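Local coordinates for putative endonuclease/exonuclease/phosphatase family protein (Bacteroides thetaiotaomicron, PDB 3MPR), which belongs to the metal-dependent endonuclease/exonuclease/phosphatase family and probably hydrolyses phosphodiester bonds, perhaps in nucleic acids, at the interface of chains A and B. Coordinates in Å, arbitrary orientation; residue numbers count along the deposited sequence, not the author numbering. Chains: chain A/B, Putative endonuclease/exonuclease/phosphatase family protein.

The interface of chains A and B. Residues chain A 206-208, 240-242, 244, 284, 286; chain B 37-38, 40-42, 246.
B:Tyr41, near the C-terminal end of helix 28-41, illustrates how one aromatic side chain can anchor a two-fold symmetric interface, which may or may not be the biological one: it reaches across onto strands 206-208 and 237-243 of chain A and buries more surface than any other residue of this patch. With CG anti to the backbone N (chi1 -174°), the ring of B:Tyr41 projects outward and lays one face against A:Tyr208. The two rings stack offset, centroids 4.5 Å apart and planes 27° from parallel, with A:Tyr208 CD2 over the rim near B:Tyr41 CG. The side chains run crosswise, so their hydroxyls part company. That of A:Tyr208 reaches across to chain B and donates to the carboxylate of B:Asp246, OH to OD2 2.6 Å, where OD2 accepts through its anti lone pair, the one away from the other oxygen. The phenol of B:Tyr41 goes deeper, past A:Gly242 CA and A:Leu244 CD2, to a water 2.7 Å from its OH; this water also meets the carbonyl O of A:Lys284 and OE2 of A:Glu286. On the side of the ring away from A:Tyr208, CG and CD of A:Arg240 pack beyond the CD1/CE1 rim, CD 3.6 Å from B:Tyr41 CD1. A:Glu286 holds the guanidinium side-on, A:Arg240 NE to OE2 and NH2 to OE1, which fixes its rotation and places one face beneath the carbonyl O of B:Tyr41. An alanine in place of A:Arg240 would remove this aliphatic flank and the salt bridge, and would probably loosen both the B:Tyr41 ring and the water-binding A:Glu286 carboxylate. At the other end of the patch, A:Tyr206 OH donates to B:Gln40 OE1 at 2.6 Å, from above the amide carbonyl plane, and accepts from B:Gln37 NE2. That same amide nitrogen also donates to the backbone carbonyl of A:Arg207, NE2 to O 2.9 Å, in plane and on a lone pair.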
loop_
_atom_site.group_PDB
_atom_site.type_symbol
_atom_site.label_atom_id
_atom_site.label_comp_id
_atom_site.label_asym_id
_atom_site.label_seq_id
_atom_site.Cartn_x
_atom_site.Cartn_y
_atom_site.Cartn_z
ATOM N N TYR A 206 -6.796 -4.250 12.434
ATOM C CA TYR A 206 -6.725 -2.976 11.732
ATOM C C TYR A 206 -7.374 -3.058 10.339
ATOM O O TYR A 206 -6.977 -3.875 9.506
ATOM C CB TYR A 206 -5.276 -2.470 11.637
ATOM C CG TYR A 206 -5.227 -1.032 11.163
ATOM C CD1 TYR A 206 -5.147 0.016 12.073
ATOM C CD2 TYR A 206 -5.327 -0.723 9.804
ATOM C CE1 TYR A 206 -5.151 1.349 11.642
ATOM C CE2 TYR A 206 -5.325 0.596 9.365
ATOM C CZ TYR A 206 -5.237 1.624 10.281
ATOM O OH TYR A 206 -5.257 2.928 9.846
ATOM N N ARG A 207 -8.371 -2.210 10.100
ATOM C CA ARG A 207 -9.085 -2.200 8.828
ATOM C C ARG A 207 -8.812 -0.921 8.032
ATOM O O ARG A 207 -9.030 0.192 8.525
ATOM C CB ARG A 207 -10.589 -2.366 9.064
ATOM C CG ARG A 207 -11.445 -2.407 7.781
ATOM C CD ARG A 207 -12.931 -2.305 8.112
ATOM N NE ARG A 207 -13.417 -3.468 8.846
ATOM C CZ ARG A 207 -14.445 -3.454 9.690
ATOM N NH1 ARG A 207 -15.107 -2.327 9.935
ATOM N NH2 ARG A 207 -14.805 -4.574 10.304
ATOM N N TYR A 208 -8.324 -1.101 6.806
ATOM C CA TYR A 208 -8.072 -0.015 5.861
ATOM C C TYR A 208 -8.935 -0.277 4.629
ATOM O O TYR A 208 -8.584 -1.078 3.772
ATOM C CB TYR A 208 -6.583 0.013 5.476
ATOM C CG TYR A 208 -6.195 1.138 4.542
ATOM C CD1 TYR A 208 -6.571 2.442 4.805
ATOM C CD2 TYR A 208 -5.447 0.888 3.397
ATOM C CE1 TYR A 208 -6.225 3.474 3.953
ATOM C CE2 TYR A 208 -5.085 1.918 2.542
ATOM C CZ TYR A 208 -5.478 3.207 2.836
ATOM O OH TYR A 208 -5.124 4.233 2.004
ATOM N N ARG A 240 -4.388 -7.386 9.863
ATOM C CA ARG A 240 -4.718 -6.191 9.083
ATOM C C ARG A 240 -5.358 -6.544 7.754
ATOM O O ARG A 240 -5.017 -7.547 7.140
ATOM C CB ARG A 240 -3.458 -5.333 8.879
ATOM C CG ARG A 240 -3.693 -3.950 8.255
ATOM C CD ARG A 240 -2.552 -2.974 8.619
ATOM N NE ARG A 240 -1.260 -3.410 8.084
ATOM C CZ ARG A 240 -0.118 -2.742 8.222
ATOM N NH1 ARG A 240 -0.083 -1.588 8.895
ATOM N NH2 ARG A 240 1.002 -3.237 7.692
ATOM N N TYR A 241 -6.304 -5.709 7.341
ATOM C CA TYR A 241 -7.020 -5.872 6.090
ATOM C C TYR A 241 -6.884 -4.548 5.351
ATOM O O TYR A 241 -7.044 -3.472 5.942
ATOM C CB TYR A 241 -8.493 -6.176 6.388
ATOM C CG TYR A 241 -9.462 -6.081 5.215
ATOM C CD1 TYR A 241 -9.909 -4.838 4.754
ATOM C CD2 TYR A 241 -9.957 -7.228 4.595
ATOM C CE1 TYR A 241 -10.808 -4.742 3.708
ATOM C CE2 TYR A 241 -10.877 -7.146 3.541
ATOM C CZ TYR A 241 -11.295 -5.904 3.104
ATOM O OH TYR A 241 -12.189 -5.798 2.060
ATOM N N GLY A 242 -6.574 -4.620 4.065
ATOM C CA GLY A 242 -6.521 -3.428 3.242
ATOM C C GLY A 242 -7.083 -3.677 1.854
ATOM O O GLY A 242 -6.904 -4.745 1.280
ATOM N N LEU A 244 -6.467 -2.083 -1.758
ATOM C CA LEU A 244 -5.451 -1.236 -2.375
ATOM C C LEU A 244 -6.035 -0.534 -3.605
ATOM O O LEU A 244 -6.362 -1.168 -4.606
ATOM C CB LEU A 244 -4.221 -2.077 -2.735
ATOM C CG LEU A 244 -3.778 -2.977 -1.556
ATOM C CD1 LEU A 244 -2.558 -3.824 -1.905
ATOM C CD2 LEU A 244 -3.510 -2.149 -0.302
ATOM N N LYS A 284 -5.740 -7.233 0.522
ATOM C CA LYS A 284 -4.490 -7.690 1.122
ATOM C C LYS A 284 -4.699 -7.915 2.615
ATOM O O LYS A 284 -5.174 -7.024 3.322
ATOM C CB LYS A 284 -3.369 -6.667 0.884
ATOM C CG LYS A 284 -2.121 -6.938 1.701
ATOM C CD LYS A 284 -1.059 -5.869 1.514
ATOM C CE LYS A 284 -0.034 -5.914 2.653
ATOM N NZ LYS A 284 1.184 -5.067 2.364
ATOM N N GLU A 286 -2.904 -9.461 6.325
ATOM C CA GLU A 286 -1.701 -9.868 7.024
ATOM C C GLU A 286 -2.130 -10.751 8.180
ATOM O O GLU A 286 -2.975 -10.365 8.986
ATOM C CB GLU A 286 -0.903 -8.646 7.499
ATOM C CG GLU A 286 -0.266 -7.878 6.320
ATOM C CD GLU A 286 -0.130 -6.383 6.581
ATOM O OE1 GLU A 286 0.955 -5.952 7.005
ATOM O OE2 GLU A 286 -1.105 -5.639 6.348
ATOM N N GLN B 37 -4.939 7.258 8.307
ATOM C CA GLN B 37 -5.018 5.840 7.978
ATOM C C GLN B 37 -3.864 5.399 7.067
ATOM O O GLN B 37 -3.306 4.320 7.246
ATOM C CB GLN B 37 -6.364 5.492 7.344
ATOM C CG GLN B 37 -7.514 5.330 8.342
ATOM C CD GLN B 37 -8.427 4.171 7.968
ATOM O OE1 GLN B 37 -9.331 4.321 7.153
ATOM N NE2 GLN B 37 -8.169 2.997 8.544
HETATM N N MSE B 38 -3.489 6.239 6.108
HETATM C CA MSE B 38 -2.362 5.912 5.245
HETATM C C MSE B 38 -1.064 5.803 6.018
HETATM O O MSE B 38 -0.258 4.904 5.781
HETATM C CB MSE B 38 -2.207 6.959 4.134
HETATM C CG MSE B 38 -3.295 6.864 3.090
HETATM SE SE MSE B 38 -2.946 8.160 1.679
HETATM C CE MSE B 38 -1.451 7.231 0.823
ATOM N N GLN B 40 -0.731 4.919 9.055
ATOM C CA GLN B 40 -0.752 3.683 9.835
ATOM C C GLN B 40 -0.649 2.451 8.929
ATOM O O GLN B 40 0.128 1.546 9.201
ATOM C CB GLN B 40 -2.037 3.602 10.676
ATOM C CG GLN B 40 -2.142 4.668 11.793
ATOM C CD GLN B 40 -3.532 4.747 12.410
ATOM O OE1 GLN B 40 -4.546 4.658 11.711
ATOM N NE2 GLN B 40 -3.582 4.924 13.730
ATOM N N TYR B 41 -1.440 2.419 7.860
ATOM C CA TYR B 41 -1.487 1.232 6.994
ATOM C C TYR B 41 -0.160 1.016 6.278
ATOM O O TYR B 41 0.281 -0.126 6.044
ATOM C CB TYR B 41 -2.585 1.364 5.933
ATOM C CG TYR B 41 -2.725 0.086 5.140
ATOM C CD1 TYR B 41 -3.341 -1.013 5.700
ATOM C CD2 TYR B 41 -2.181 -0.043 3.863
ATOM C CE1 TYR B 41 -3.462 -2.214 4.999
ATOM C CE2 TYR B 41 -2.296 -1.245 3.148
ATOM C CZ TYR B 41 -2.937 -2.326 3.733
ATOM O OH TYR B 41 -3.060 -3.543 3.068
ATOM N N HIS B 42 0.468 2.122 5.904
ATOM C CA HIS B 42 1.709 2.058 5.146
ATOM C C HIS B 42 2.940 2.068 6.048
ATOM O O HIS B 42 4.061 2.090 5.565
ATOM C CB HIS B 42 1.744 3.172 4.094
ATOM C CG HIS B 42 0.815 2.922 2.952
ATOM N ND1 HIS B 42 -0.370 3.609 2.782
ATOM C CD2 HIS B 42 0.885 2.036 1.930
ATOM C CE1 HIS B 42 -0.980 3.169 1.696
ATOM N NE2 HIS B 42 -0.245 2.209 1.165
ATOM N N ASP B 246 -3.037 6.105 -3.350
ATOM C CA ASP B 246 -4.325 5.797 -2.725
ATOM C C ASP B 246 -5.302 6.963 -2.849
ATOM O O ASP B 246 -4.919 8.110 -2.642
ATOM C CB ASP B 246 -4.195 5.494 -1.216
ATOM C CG ASP B 246 -3.143 4.444 -0.883
ATOM O OD1 ASP B 246 -2.123 4.353 -1.598
ATOM O OD2 ASP B 246 -3.321 3.753 0.153
HETATM O O HOH W 1 -3.361 -5.506 4.940
#